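Local structure of putative drug/sodium antiporter (Escherichia coli, 4Z3N) at residues R34-M39 with L307-A312; A21-G26 with V317-G322; N86-G91 with R254-V259. The protein probably acts as a multidrug and toxin extrusion (MATE) transporter in the cell membrane, exporting the genotoxin colibactin, and may work as an antiporter. All blocks are in the same frame, centred on the assembly; numbering follows the deposited sequence.

Contact 1. Residues R34-M39 with L307-A312; sequences RMALPM and LAIATA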
loop_
_atom_site.group_PDB
_atom_site.type_symbol
_atom_site.label_atom_id
_atom_site.label_comp_id
_atom_site.label_asym_id
_atom_site.label_seq_id
_atom_site.Cartn_x
_atom_site.Cartn_y
_atom_site.Cartn_z
ATOM N N ARG A 34 3.030 -7.091 18.169
ATOM C CA ARG A 34 4.482 -7.084 18.231
ATOM C C ARG A 34 5.071 -7.141 16.835
ATOM O O ARG A 34 6.193 -6.702 16.600
ATOM C CB ARG A 34 4.991 -8.245 19.057
ATOM C CG ARG A 34 5.385 -9.407 18.229
ATOM C CD ARG A 34 5.434 -10.643 19.096
ATOM N NE ARG A 34 6.802 -11.064 19.349
ATOM C CZ ARG A 34 7.121 -12.114 20.088
ATOM N NH1 ARG A 34 6.156 -12.837 20.651
ATOM N NH2 ARG A 34 8.399 -12.431 20.262
ATOM N N MET A 35 4.315 -7.717 15.917
ATOM C CA MET A 35 4.692 -7.742 14.523
ATOM C C MET A 35 4.296 -6.477 13.783
ATOM O O MET A 35 5.028 -6.015 12.898
ATOM C CB MET A 35 4.073 -8.950 13.855
ATOM C CG MET A 35 4.653 -10.250 14.339
ATOM S SD MET A 35 3.813 -11.622 13.570
ATOM C CE MET A 35 4.434 -11.521 11.894
ATOM N N ALA A 36 3.135 -5.916 14.126
ATOM C CA ALA A 36 2.618 -4.752 13.393
ATOM C C ALA A 36 3.243 -3.446 13.831
ATOM O O ALA A 36 3.263 -2.507 13.054
ATOM C CB ALA A 36 1.121 -4.658 13.515
ATOM N N LEU A 37 3.724 -3.358 15.069
ATOM C CA LEU A 37 4.251 -2.076 15.560
ATOM C C LEU A 37 5.557 -1.667 14.878
ATOM O O LEU A 37 5.697 -0.515 14.469
ATOM C CB LEU A 37 4.443 -2.095 17.074
ATOM C CG LEU A 37 3.208 -1.808 17.941
ATOM C CD1 LEU A 37 3.638 -1.525 19.368
ATOM C CD2 LEU A 37 2.353 -0.659 17.396
ATOM N N PRO A 38 6.520 -2.601 14.762
ATOM C CA PRO A 38 7.749 -2.330 14.001
ATOM C C PRO A 38 7.448 -1.911 12.577
ATOM O O PRO A 38 8.141 -1.062 12.022
ATOM C CB PRO A 38 8.477 -3.676 14.009
ATOM C CG PRO A 38 7.964 -4.374 15.220
ATOM C CD PRO A 38 6.547 -3.925 15.403
ATOM N N MET A 39 6.420 -2.530 12.001
ATOM C CA MET A 39 5.996 -2.270 10.626
ATOM C C MET A 39 5.440 -0.863 10.496
ATOM O O MET A 39 5.663 -0.182 9.498
ATOM C CB MET A 39 4.943 -3.288 10.167
ATOM C CG MET A 39 4.578 -3.153 8.699
ATOM S SD MET A 39 5.996 -3.245 7.568
ATOM C CE MET A 39 6.394 -4.989 7.638
ATOM N N LEU A 307 -2.925 -0.891 7.658
ATOM C CA LEU A 307 -2.000 -1.486 6.696
ATOM C C LEU A 307 -0.873 -2.211 7.433
ATOM O O LEU A 307 -0.395 -3.253 6.986
ATOM C CB LEU A 307 -1.428 -0.425 5.750
ATOM C CG LEU A 307 -2.401 0.299 4.810
ATOM C CD1 LEU A 307 -1.656 1.257 3.922
ATOM C CD2 LEU A 307 -3.175 -0.674 3.974
ATOM N N ALA A 308 -0.466 -1.654 8.571
ATOM C CA ALA A 308 0.522 -2.278 9.449
ATOM C C ALA A 308 0.046 -3.625 10.018
ATOM O O ALA A 308 0.771 -4.625 9.967
ATOM C CB ALA A 308 0.875 -1.336 10.578
ATOM N N ILE A 309 -1.156 -3.637 10.585
ATOM C CA ILE A 309 -1.783 -4.864 11.076
ATOM C C ILE A 309 -1.993 -5.918 9.946
ATOM O O ILE A 309 -1.764 -7.114 10.152
ATOM C CB ILE A 309 -3.130 -4.527 11.774
ATOM C CG1 ILE A 309 -2.881 -3.533 12.909
ATOM C CG2 ILE A 309 -3.817 -5.790 12.293
ATOM C CD1 ILE A 309 -4.141 -3.032 13.594
ATOM N N ALA A 310 -2.394 -5.454 8.762
ATOM C CA ALA A 310 -2.543 -6.302 7.587
ATOM C C ALA A 310 -1.273 -7.076 7.284
ATOM O O ALA A 310 -1.336 -8.274 6.939
ATOM C CB ALA A 310 -2.942 -5.469 6.358
ATOM N N THR A 311 -0.128 -6.397 7.376
ATOM C CA THR A 311 1.130 -7.029 7.001
ATOM C C THR A 311 1.421 -8.135 8.005
ATOM O O THR A 311 1.931 -9.194 7.628
ATOM C CB THR A 311 2.380 -6.036 6.934
ATOM O OG1 THR A 311 2.684 -5.512 8.233
ATOM C CG2 THR A 311 2.176 -4.912 5.942
ATOM N N ALA A 312 1.064 -7.885 9.270
ATOM C CA ALA A 312 1.318 -8.823 10.369
ATOM C C ALA A 312 0.441 -10.054 10.224
ATOM O O ALA A 312 0.834 -11.159 10.590
ATOM C CB ALA A 312 1.072 -8.159 11.720
#
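Ala36 sits with its methyl group against the backbone of the facing helix. Ala36 CB lies 3.6 Å from Ala308 O and 3.8 Å from Ile309 CA, so it rests on a helical turn. Ala312 CB comes in from the next turn, 3.9 Å from Ala36 CB. Met35 CB also touches Ala312 CB, at 3.8 Å. Met35 then bends at its last torsion, and CE turns back to the carbonyl oxygen of Ala312.

Met39 and Thr311 meet tip to tip. A chi1 of -174°, anti to the backbone N, sets Met39 CG before Thr311 OG1. Folds at the next two torsions bring Met39 SD and CE back near Thr311 OG1, at 4.1 and 3.8 Å. That hydroxyl stands between the backbone N and the carbonyl carbon. There it donates to Ala308 O at 2.7 Å, in the carbonyl plane and on a lone pair. The bond stays within one helix, so the hydroxyl is satisfied while it faces a thioether chain.

Small residues let the axes of the two short segments approach to 7.9 Å, with the helix directions 130° apart. Helix 28-56 is kinked at Pro38, whose N has no bond to the preceding turn. Both segments lie in predicted transmembrane helices of the MATE bundle. Helix 181-204 packs on Pro38 and Met39, and helix 326-358 packs on Ile309.

Contact 2. Residues A21-G26 with V317-G322; sequences AGMFDG and VGQNWG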
loop_
_atom_site.group_PDB
_atom_site.type_symbol
_atom_site.label_atom_id
_atom_site.label_comp_id
_atom_site.label_asym_id
_atom_site.label_seq_id
_atom_site.Cartn_x
_atom_site.Cartn_y
_atom_site.Cartn_z
ATOM N N ALA A 21 8.281 -16.466 18.164
ATOM C CA ALA A 21 7.531 -16.896 19.349
ATOM C C ALA A 21 6.070 -16.444 19.417
ATOM O O ALA A 21 5.748 -15.286 19.136
ATOM C CB ALA A 21 8.257 -16.417 20.594
ATOM N N GLY A 22 5.201 -17.377 19.812
ATOM C CA GLY A 22 3.786 -17.113 20.043
ATOM C C GLY A 22 2.931 -17.349 18.808
ATOM O O GLY A 22 1.706 -17.160 18.828
ATOM N N MET A 23 3.590 -17.761 17.727
ATOM C CA MET A 23 2.953 -17.898 16.425
ATOM C C MET A 23 1.832 -18.935 16.419
ATOM O O MET A 23 0.701 -18.654 16.008
ATOM C CB MET A 23 4.000 -18.269 15.368
ATOM C CG MET A 23 3.443 -18.439 13.955
ATOM S SD MET A 23 2.632 -16.963 13.260
ATOM C CE MET A 23 4.032 -15.859 13.070
ATOM N N PHE A 24 2.170 -20.156 16.812
ATOM C CA PHE A 24 1.210 -21.247 16.800
ATOM C C PHE A 24 0.360 -21.357 18.064
ATOM O O PHE A 24 -0.817 -21.714 17.979
ATOM C CB PHE A 24 1.964 -22.538 16.481
ATOM C CG PHE A 24 2.831 -22.400 15.254
ATOM C CD1 PHE A 24 2.247 -22.287 13.992
ATOM C CD2 PHE A 24 4.209 -22.279 15.366
ATOM C CE1 PHE A 24 3.022 -22.111 12.856
ATOM C CE2 PHE A 24 5.004 -22.099 14.235
ATOM C CZ PHE A 24 4.407 -22.015 12.975
ATOM N N ASP A 25 0.943 -21.140 19.241
ATOM C CA ASP A 25 0.143 -21.265 20.470
ATOM C C ASP A 25 -0.230 -19.985 21.227
ATOM O O ASP A 25 -1.064 -20.033 22.124
ATOM C CB ASP A 25 0.845 -22.230 21.451
ATOM C CG ASP A 25 2.238 -21.747 21.880
ATOM O OD1 ASP A 25 2.718 -20.704 21.373
ATOM O OD2 ASP A 25 2.854 -22.420 22.734
ATOM N N GLY A 26 0.320 -18.842 20.864
ATOM C CA GLY A 26 0.192 -17.677 21.732
ATOM C C GLY A 26 -1.064 -16.807 21.688
ATOM O O GLY A 26 -2.051 -17.120 21.017
ATOM N N VAL A 317 -1.515 -15.633 9.255
ATOM C CA VAL A 317 -2.425 -16.476 8.495
ATOM C C VAL A 317 -1.627 -17.443 7.641
ATOM O O VAL A 317 -1.899 -18.642 7.639
ATOM C CB VAL A 317 -3.366 -15.665 7.585
ATOM C CG1 VAL A 317 -4.187 -16.608 6.679
ATOM C CG2 VAL A 317 -4.274 -14.753 8.427
ATOM N N GLY A 318 -0.628 -16.926 6.927
ATOM C CA GLY A 318 0.171 -17.760 6.047
ATOM C C GLY A 318 0.856 -18.929 6.757
ATOM O O GLY A 318 0.843 -20.067 6.262
ATOM N N GLN A 319 1.461 -18.647 7.913
ATOM C CA GLN A 319 2.203 -19.644 8.679
ATOM C C GLN A 319 1.307 -20.638 9.415
ATOM O O GLN A 319 1.581 -21.840 9.427
ATOM C CB GLN A 319 3.146 -18.957 9.670
ATOM C CG GLN A 319 4.442 -18.457 9.012
ATOM C CD GLN A 319 5.555 -18.261 10.003
ATOM O OE1 GLN A 319 5.410 -18.602 11.169
ATOM N NE2 GLN A 319 6.680 -17.720 9.550
ATOM N N ASN A 320 0.230 -20.158 10.016
ATOM C CA ASN A 320 -0.709 -21.082 10.650
ATOM C C ASN A 320 -1.467 -21.927 9.631
ATOM O O ASN A 320 -1.909 -23.037 9.925
ATOM C CB ASN A 320 -1.700 -20.322 11.519
ATOM C CG ASN A 320 -1.107 -19.897 12.818
ATOM O OD1 ASN A 320 -1.242 -20.595 13.813
ATOM N ND2 ASN A 320 -0.440 -18.751 12.828
ATOM N N TRP A 321 -1.629 -21.381 8.435
ATOM C CA TRP A 321 -2.300 -22.087 7.366
ATOM C C TRP A 321 -1.446 -23.252 6.930
ATOM O O TRP A 321 -1.950 -24.368 6.765
ATOM C CB TRP A 321 -2.572 -21.156 6.193
ATOM C CG TRP A 321 -3.138 -21.828 4.991
ATOM C CD1 TRP A 321 -2.450 -22.295 3.908
ATOM C CD2 TRP A 321 -4.522 -22.072 4.726
ATOM N NE1 TRP A 321 -3.324 -22.835 2.991
ATOM C CE2 TRP A 321 -4.603 -22.710 3.471
ATOM C CE3 TRP A 321 -5.701 -21.811 5.427
ATOM C CZ2 TRP A 321 -5.814 -23.095 2.906
ATOM C CZ3 TRP A 321 -6.906 -22.205 4.867
ATOM C CH2 TRP A 321 -6.950 -22.830 3.614
ATOM N N GLY A 322 -0.152 -22.988 6.747
ATOM C CA GLY A 322 0.806 -24.023 6.399
ATOM C C GLY A 322 0.921 -25.121 7.457
ATOM O O GLY A 322 1.071 -26.294 7.136
#
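Met23 carries its CG anti to the backbone N (chi1 -180°) and then bends at both later torsions. This curls the thioether round the end of Gln319. Phe24, Gln319 and Asn320 all have CG anti to the carbonyl carbon, beside the backbone N. For Gln319 the chain then runs extended, and it crosses the Met23 chain at about a right angle. Its OE1 lies 3.4 Å from Met23 CG, while its NE2 is held by the carbonyl of Gly177.

Asn320 reaches obliquely across to the loop. Its ND2 makes a weak hydrogen bond to Met23 O, 3.4 Å long with an angle of 154° at the hydrogen. The main partner of ND2 is Val316 O, one turn back in its own helix. Met23 SD is also near this amide, 3.6 Å from Asn320 ND2.

Residues 22-26 form an alpha-turn, closed by Gly26 N bonding to Gly22 O at 3.0 Å. The turn lies just before helix 28-56, the first helix of the MATE fold. It docks on the C-terminal end of helix 286-322.

Met23 CG lies over one face of the Phe24 ring, 3.7 Å above its plane and over its centre. The ring edge points at the helix, with Phe24 CE1 3.7 Å from Gln319 O. Ring and Gln319 amide planes are only 18° apart. The full hydrogen bond to Met23 O comes from Arg328 NE, and the Asn320 bond is a weak addition to it. Arg328 NH2 also donates to Gly26 O.

Contact 3. Residues N86-G91 with R254-V259; sequences NGIQIG and REFLSV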
loop_
_atom_site.group_PDB
_atom_site.type_symbol
_atom_site.label_atom_id
_atom_site.label_comp_id
_atom_site.label_asym_id
_atom_site.label_seq_id
_atom_site.Cartn_x
_atom_site.Cartn_y
_atom_site.Cartn_z
ATOM N N ASN A 86 5.247 -3.855 -4.267
ATOM C CA ASN A 86 4.389 -4.293 -3.186
ATOM C C ASN A 86 3.763 -5.650 -3.486
ATOM O O ASN A 86 3.569 -6.471 -2.584
ATOM C CB ASN A 86 3.296 -3.254 -2.920
ATOM C CG ASN A 86 2.610 -3.473 -1.595
ATOM O OD1 ASN A 86 1.407 -3.755 -1.532
ATOM N ND2 ASN A 86 3.382 -3.377 -0.520
ATOM N N GLY A 87 3.436 -5.855 -4.758
ATOM C CA GLY A 87 2.861 -7.092 -5.228
ATOM C C GLY A 87 3.886 -8.194 -5.122
ATOM O O GLY A 87 3.558 -9.334 -4.767
ATOM N N ILE A 88 5.136 -7.852 -5.428
ATOM C CA ILE A 88 6.250 -8.795 -5.279
ATOM C C ILE A 88 6.434 -9.155 -3.818
ATOM O O ILE A 88 6.719 -10.293 -3.479
ATOM C CB ILE A 88 7.562 -8.228 -5.845
ATOM C CG1 ILE A 88 7.466 -8.150 -7.377
ATOM C CG2 ILE A 88 8.758 -9.069 -5.396
ATOM C CD1 ILE A 88 8.704 -7.656 -8.065
ATOM N N GLN A 89 6.244 -8.175 -2.947
ATOM C CA GLN A 89 6.428 -8.405 -1.529
ATOM C C GLN A 89 5.442 -9.442 -0.975
ATOM O O GLN A 89 5.848 -10.327 -0.230
ATOM C CB GLN A 89 6.310 -7.089 -0.764
ATOM C CG GLN A 89 6.531 -7.246 0.703
ATOM C CD GLN A 89 6.034 -6.070 1.503
ATOM O OE1 GLN A 89 5.759 -5.002 0.962
ATOM N NE2 GLN A 89 5.911 -6.260 2.810
ATOM N N ILE A 90 4.168 -9.330 -1.352
ATOM C CA ILE A 90 3.096 -10.141 -0.780
ATOM C C ILE A 90 3.188 -11.556 -1.372
ATOM O O ILE A 90 3.015 -12.549 -0.672
ATOM C CB ILE A 90 1.679 -9.499 -1.041
ATOM C CG1 ILE A 90 1.519 -8.190 -0.269
ATOM C CG2 ILE A 90 0.539 -10.415 -0.598
ATOM C CD1 ILE A 90 1.549 -8.359 1.257
ATOM N N GLY A 91 3.498 -11.645 -2.657
ATOM C CA GLY A 91 3.780 -12.923 -3.267
ATOM C C GLY A 91 4.892 -13.618 -2.496
ATOM O O GLY A 91 4.808 -14.807 -2.154
ATOM N N ARG A 254 3.531 -19.732 -10.896
ATOM C CA ARG A 254 2.102 -19.475 -10.927
ATOM C C ARG A 254 1.567 -19.066 -9.545
ATOM O O ARG A 254 0.841 -18.081 -9.417
ATOM C CB ARG A 254 1.376 -20.717 -11.450
ATOM C CG ARG A 254 -0.140 -20.621 -11.507
ATOM C CD ARG A 254 -0.653 -21.725 -12.388
ATOM N NE ARG A 254 -2.089 -21.948 -12.291
ATOM C CZ ARG A 254 -2.709 -22.985 -12.851
ATOM N NH1 ARG A 254 -2.007 -23.880 -13.539
ATOM N NH2 ARG A 254 -4.027 -23.135 -12.730
ATOM N N GLU A 255 1.935 -19.820 -8.517
ATOM C CA GLU A 255 1.479 -19.529 -7.173
ATOM C C GLU A 255 1.955 -18.143 -6.713
ATOM O O GLU A 255 1.204 -17.388 -6.084
ATOM C CB GLU A 255 1.969 -20.612 -6.211
ATOM C CG GLU A 255 1.599 -20.377 -4.753
ATOM C CD GLU A 255 0.090 -20.267 -4.526
ATOM O OE1 GLU A 255 -0.584 -21.325 -4.539
ATOM O OE2 GLU A 255 -0.412 -19.128 -4.324
ATOM N N PHE A 256 3.202 -17.818 -7.042
ATOM C CA PHE A 256 3.807 -16.549 -6.673
ATOM C C PHE A 256 3.179 -15.415 -7.496
ATOM O O PHE A 256 2.895 -14.328 -6.973
ATOM C CB PHE A 256 5.320 -16.609 -6.897
ATOM C CG PHE A 256 6.084 -15.448 -6.318
ATOM C CD1 PHE A 256 5.845 -14.144 -6.745
ATOM C CD2 PHE A 256 7.071 -15.663 -5.367
ATOM C CE1 PHE A 256 6.550 -13.070 -6.210
ATOM C CE2 PHE A 256 7.784 -14.600 -4.828
ATOM C CZ PHE A 256 7.517 -13.295 -5.248
ATOM N N LEU A 257 2.969 -15.673 -8.787
ATOM C CA LEU A 257 2.507 -14.642 -9.716
ATOM C C LEU A 257 1.045 -14.297 -9.510
ATOM O O LEU A 257 0.647 -13.139 -9.660
ATOM C CB LEU A 257 2.727 -15.082 -11.168
ATOM C CG LEU A 257 4.095 -14.720 -11.758
ATOM C CD1 LEU A 257 4.178 -15.094 -13.223
ATOM C CD2 LEU A 257 4.375 -13.247 -11.566
ATOM N N SER A 258 0.241 -15.300 -9.172
ATOM C CA SER A 258 -1.185 -15.083 -8.994
ATOM C C SER A 258 -1.478 -14.183 -7.764
ATOM O O SER A 258 -2.239 -13.227 -7.875
ATOM C CB SER A 258 -1.904 -16.427 -8.890
ATOM O OG SER A 258 -1.407 -17.161 -7.789
ATOM N N VAL A 259 -0.866 -14.479 -6.616
ATOM C CA VAL A 259 -0.970 -13.626 -5.426
ATOM C C VAL A 259 -0.372 -12.246 -5.701
ATOM O O VAL A 259 -0.995 -11.211 -5.425
ATOM C CB VAL A 259 -0.258 -14.269 -4.170
ATOM C CG1 VAL A 259 -0.010 -13.240 -3.059
ATOM C CG2 VAL A 259 -1.082 -15.413 -3.630
#
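A chi1 of -169° swings the Phe256 ring across to helix 75-101, although the side chain does not start out in that direction. CG is then anti to the backbone N, beside the carbonyl carbon, and the ring meets the backbone at Gly91. Gly91 CA stands over the Phe256 ring face, 4.2 Å from the centroid and 16° off the normal, a CH-pi contact. Gly91 C lies over the same face, nearer the rim, 3.8 Å from Phe256 CZ. Gly91 has no side chain, and that leaves room for the ring.

The tip of the ring also reaches the preceding turn. Phe256 CZ is 3.6 Å from Ile88 O and 4.4 Å from Ile88 CG2, so backbone and methyl both meet it.

Val259, one turn further along helix 250-284, has its CB directed toward the partner helix. Its CG1 is anti to the backbone N. Val259 CG1 touches two neighbours, Gly91 CA and Ile90 CG2, each at 3.8 Å. The Ile90 and Val259 side chains cross at about a right angle. Ile90 CG2 is anti to its backbone N, while the longer branch, through CG1, leads away.

The axes of the two short segments approach to 8.4 Å, with directions 132° apart. Both helices are predicted to span the membrane. The pair is tied again nearby by Asn86 to Gln263, a hydrogen bond, and by Glu255 to Arg98, a salt bridge. Helix 107-132 touches Phe256 through Ile118 and Ile88 through Ala119, and helix 162-177 packs on Ile88.

How the contacts relate
From the N terminus, residues 21-26 come first and close the widest loop, to 317-322 in contact 2. Contact 1 starts a little later, at 34-39, and closes on 307-312, so its loop lies inside that of contact 2. Contact 3, from 86-91 to 254-259, is nested inside both. No loops cross. Contacts 1 and 2 share helix 286-322 and touch, through Arg34 with Ala21 and Met35 with Met23. Together they hold the N-terminal loop and helix 28-56 along one helix. Contact 3 joins the next helix in the chain, 75-101, to helix 250-284, which directly precedes 286-322. It does not touch the others.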